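Local coordinates for methane monooxygenase hydroxylase, MmoD (Methylosinus sporium, PDB 6D7K), which probably regulates soluble methane monooxygenase by binding to its hydroxylase component, at residues Y34-W38 and E49-F55. Numbering follows the deposited sequence.
Sequences YMWRW and EGCSLSF
Antiparallel pairing of W36-W38 with E49-S52, their axes 4.5 Å apart at closest approach and inclined at 152°, rests on two hydrogen-bonded pairs, W36 with S52 and W38 with G50, each closed by N-H to O bonds in both directions; R37 and C51 form the non-hydrogen-bonded pair between them. How such a ladder hands over to a helix is seen at W36. With CG anti to its carbonyl carbon (chi1 -77°), the indole reaches beyond the bridge to the turn leaving S52, where the backbone N of F55 lies 3.4 Å above the ring plane, over its centre. F55 CB makes a CH-pi contact over the six-membered ring of this indole, on the same face, 3.9 Å from its centroid, and the F55 ring turns its edge to that face in an offset edge-to-face pair, planes at 63°. Were W36 an alanine, F55 would probably lose its aromatic partner and a gap would open beside the helix start. On the same side of the sheet, W38 lays its indole flat across the backbone of G50 and C51, while NE1 makes a weak hydrogen bond to S52 OG at 3.2 Å; V62 of helix 55-74 also packs on W38. C51 lies on the opposite side, where M35 CG reaches to 4.0 Å from C51 CB, and the bent chain of M35 brings its CE within 3.7 Å of L53 CD2. R37 NH1 meets E49 OE2 at 2.6 Å in a salt bridge with weak hydrogen-bond geometry. C51 N and O bond to side chains of another protein's chain, and S54 OG, besides bonding to an acidic side chain there, caps S57 N. The strand pairing belongs to the beta hairpin of 36-42 and 45-52, whose second strand passes through a short turn into a helix N-capped by S54 and packed against the antiparallel sheet.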
ATOM      1  N   TYR H  34     -10.880 -31.473  -4.084  1.00 43.43           N
ATOM      2  CA  TYR H  34     -11.846 -30.947  -3.188  1.00 39.09           C
ATOM      3  C   TYR H  34     -12.600 -29.779  -3.760  1.00 41.76           C
ATOM      4  O   TYR H  34     -13.695 -29.540  -3.385  1.00 34.50           O
ATOM      5  CB  TYR H  34     -11.167 -30.602  -1.890  1.00 37.21           C
ATOM      6  CG  TYR H  34     -10.292 -29.394  -1.903  1.00 42.66           C
ATOM      7  CD1 TYR H  34     -10.803 -28.155  -1.684  1.00 37.47           C
ATOM      8  CD2 TYR H  34      -8.942 -29.498  -2.079  1.00 42.85           C
ATOM      9  CE1 TYR H  34     -10.009 -27.067  -1.693  1.00 36.51           C
ATOM     10  CE2 TYR H  34      -8.150 -28.402  -2.069  1.00 35.98           C
ATOM     11  CZ  TYR H  34      -8.703 -27.199  -1.878  1.00 36.71           C
ATOM     12  OH  TYR H  34      -7.949 -26.108  -1.870  1.00 35.52           O
ATOM     13  N   MET H  35     -12.018 -29.090  -4.718  1.00 42.93           N
ATOM     14  CA  MET H  35     -12.652 -27.961  -5.339  1.00 38.18           C
ATOM     15  C   MET H  35     -12.089 -27.696  -6.699  1.00 38.43           C
ATOM     16  O   MET H  35     -11.177 -28.312  -7.091  1.00 41.65           O
ATOM     17  CB  MET H  35     -12.398 -26.758  -4.480  1.00 38.31           C
ATOM     18  CG  MET H  35     -13.509 -25.766  -4.383  1.00 40.80           C
ATOM     19  SD  MET H  35     -15.002 -26.357  -3.693  1.00 34.38           S
ATOM     20  CE  MET H  35     -15.897 -24.877  -3.824  1.00 28.61           C
ATOM     21  N   TRP H  36     -12.661 -26.782  -7.435  1.00 35.94           N
ATOM     22  CA  TRP H  36     -12.111 -26.423  -8.721  1.00 40.22           C
ATOM     23  C   TRP H  36     -11.719 -24.958  -8.643  1.00 36.75           C
ATOM     24  O   TRP H  36     -12.462 -24.175  -8.189  1.00 34.82           O
ATOM     25  CB  TRP H  36     -13.106 -26.656  -9.851  1.00 37.13           C
ATOM     26  CG  TRP H  36     -13.322 -28.024 -10.305  1.00 37.53           C
ATOM     27  CD1 TRP H  36     -13.985 -28.957  -9.677  1.00 41.74           C
ATOM     28  CD2 TRP H  36     -12.949 -28.580 -11.543  1.00 41.27           C
ATOM     29  NE1 TRP H  36     -14.040 -30.075 -10.390  1.00 37.72           N
ATOM     30  CE2 TRP H  36     -13.398 -29.866 -11.560  1.00 42.01           C
ATOM     31  CE3 TRP H  36     -12.248 -28.115 -12.638  1.00 38.82           C
ATOM     32  CZ2 TRP H  36     -13.189 -30.688 -12.612  1.00 44.03           C
ATOM     33  CZ3 TRP H  36     -12.038 -28.924 -13.643  1.00 37.14           C
ATOM     34  CH2 TRP H  36     -12.508 -30.188 -13.648  1.00 38.87           C
ATOM     35  N   ARG H  37     -10.534 -24.603  -9.087  1.00 29.48           N
ATOM     36  CA  ARG H  37     -10.050 -23.252  -9.035  1.00 29.50           C
ATOM     37  C   ARG H  37     -10.061 -22.565 -10.352  1.00 33.26           C
ATOM     38  O   ARG H  37      -9.522 -23.029 -11.245  1.00 34.97           O
ATOM     39  CB  ARG H  37      -8.634 -23.248  -8.502  1.00 31.41           C
ATOM     40  CG  ARG H  37      -8.293 -22.074  -7.648  1.00 31.93           C
ATOM     41  CD  ARG H  37      -6.942 -21.495  -7.949  1.00 39.41           C
ATOM     42  NE  ARG H  37      -5.931 -22.090  -7.110  1.00 43.98           N
ATOM     43  CZ  ARG H  37      -5.250 -21.465  -6.164  1.00 50.41           C
ATOM     44  NH1 ARG H  37      -5.426 -20.194  -5.939  1.00 46.35           N
ATOM     45  NH2 ARG H  37      -4.387 -22.129  -5.439  1.00 41.83           N
ATOM     46  N   TRP H  38     -10.638 -21.401 -10.458  1.00 33.33           N
ATOM     47  CA  TRP H  38     -10.655 -20.750 -11.749  1.00 31.22           C
ATOM     48  C   TRP H  38     -10.059 -19.352 -11.629  1.00 34.62           C
ATOM     49  O   TRP H  38     -10.032 -18.760 -10.549  1.00 35.01           O
ATOM     50  CB  TRP H  38     -12.081 -20.694 -12.322  1.00 31.07           C
ATOM     51  CG  TRP H  38     -13.178 -20.238 -11.380  1.00 34.36           C
ATOM     52  CD1 TRP H  38     -14.054 -21.035 -10.692  1.00 36.43           C
ATOM     53  CD2 TRP H  38     -13.549 -18.887 -11.070  1.00 32.81           C
ATOM     54  NE1 TRP H  38     -14.933 -20.263  -9.967  1.00 34.28           N
ATOM     55  CE2 TRP H  38     -14.639 -18.942 -10.184  1.00 33.32           C
ATOM     56  CE3 TRP H  38     -13.059 -17.639 -11.450  1.00 36.05           C
ATOM     57  CZ2 TRP H  38     -15.241 -17.807  -9.678  1.00 31.66           C
ATOM     58  CZ3 TRP H  38     -13.664 -16.515 -10.943  1.00 35.70           C
ATOM     59  CH2 TRP H  38     -14.738 -16.606 -10.064  1.00 30.77           C
ATOM     60  N   GLU H  49      -9.866 -14.311  -9.285  1.00 37.57           N
ATOM     61  CA  GLU H  49      -9.648 -15.695  -8.909  1.00 36.96           C
ATOM     62  C   GLU H  49     -10.893 -16.201  -8.193  1.00 38.63           C
ATOM     63  O   GLU H  49     -11.564 -15.439  -7.486  1.00 38.23           O
ATOM     64  CB  GLU H  49      -8.412 -15.785  -8.016  1.00 36.57           C
ATOM     65  CG  GLU H  49      -8.232 -17.098  -7.353  1.00 40.69           C
ATOM     66  CD  GLU H  49      -7.187 -17.087  -6.241  1.00 47.43           C
ATOM     67  OE1 GLU H  49      -6.565 -16.026  -5.964  1.00 44.23           O
ATOM     68  OE2 GLU H  49      -6.993 -18.171  -5.644  1.00 51.38           O
ATOM     69  N   GLY H  50     -11.209 -17.486  -8.374  1.00 33.27           N
ATOM     70  CA  GLY H  50     -12.446 -18.017  -7.831  1.00 33.05           C
ATOM     71  C   GLY H  50     -12.409 -19.523  -7.674  1.00 33.16           C
ATOM     72  O   GLY H  50     -11.406 -20.179  -7.969  1.00 34.24           O
ATOM     73  N   CYS H  51     -13.523 -20.070  -7.187  1.00 29.76           N
ATOM     74  CA  CYS H  51     -13.641 -21.518  -7.088  1.00 30.68           C
ATOM     75  C   CYS H  51     -15.099 -21.926  -7.215  1.00 31.10           C
ATOM     76  O   CYS H  51     -16.015 -21.126  -7.011  1.00 34.11           O
ATOM     77  CB  CYS H  51     -13.035 -22.060  -5.794  1.00 28.92           C
ATOM     78  SG  CYS H  51     -13.796 -21.446  -4.285  1.00 28.26           S
ATOM     79  N   SER H  52     -15.289 -23.188  -7.592  1.00 31.30           N
ATOM     80  CA  SER H  52     -16.589 -23.787  -7.826  1.00 29.93           C
ATOM     81  C   SER H  52     -16.546 -25.230  -7.348  1.00 33.32           C
ATOM     82  O   SER H  52     -15.469 -25.810  -7.144  1.00 29.77           O
ATOM     83  CB  SER H  52     -16.974 -23.759  -9.307  1.00 28.26           C
ATOM     84  OG  SER H  52     -17.205 -22.455  -9.778  1.00 32.45           O
ATOM     85  N   LEU H  53     -17.742 -25.823  -7.217  1.00 31.85           N
ATOM     86  CA  LEU H  53     -17.858 -27.233  -6.863  1.00 34.28           C
ATOM     87  C   LEU H  53     -17.504 -28.172  -8.013  1.00 38.05           C
ATOM     88  O   LEU H  53     -17.191 -29.339  -7.763  1.00 38.97           O
ATOM     89  CB  LEU H  53     -19.273 -27.554  -6.384  1.00 32.52           C
ATOM     90  CG  LEU H  53     -19.858 -26.799  -5.184  1.00 33.85           C
ATOM     91  CD1 LEU H  53     -21.258 -27.278  -4.855  1.00 29.28           C
ATOM     92  CD2 LEU H  53     -18.953 -26.896  -3.949  1.00 33.38           C
ATOM     93  N   SER H  54     -17.532 -27.699  -9.258  1.00 36.10           N
ATOM     94  CA  SER H  54     -17.381 -28.597 -10.395  1.00 34.54           C
ATOM     95  C   SER H  54     -16.964 -27.802 -11.620  1.00 40.45           C
ATOM     96  O   SER H  54     -17.165 -26.589 -11.686  1.00 39.27           O
ATOM     97  CB  SER H  54     -18.688 -29.329 -10.694  1.00 36.45           C
ATOM     98  OG  SER H  54     -19.552 -28.475 -11.410  1.00 34.58           O
ATOM     99  N   PHE H  55     -16.408 -28.513 -12.611  1.00 42.13           N
ATOM    100  CA  PHE H  55     -16.178 -27.902 -13.915  1.00 34.89           C
ATOM    101  C   PHE H  55     -17.420 -27.155 -14.373  1.00 36.37           C
ATOM    102  O   PHE H  55     -17.343 -25.987 -14.771  1.00 41.17           O
ATOM    103  CB  PHE H  55     -15.771 -28.960 -14.950  1.00 38.74           C
ATOM    104  CG  PHE H  55     -15.408 -28.386 -16.312  1.00 41.71           C
ATOM    105  CD1 PHE H  55     -14.144 -27.833 -16.536  1.00 39.66           C
ATOM    106  CD2 PHE H  55     -16.325 -28.408 -17.366  1.00 38.88           C
ATOM    107  CE1 PHE H  55     -13.803 -27.299 -17.780  1.00 42.33           C
ATOM    108  CE2 PHE H  55     -16.000 -27.879 -18.620  1.00 39.78           C
ATOM    109  CZ  PHE H  55     -14.739 -27.322 -18.829  1.00 45.38           C
TER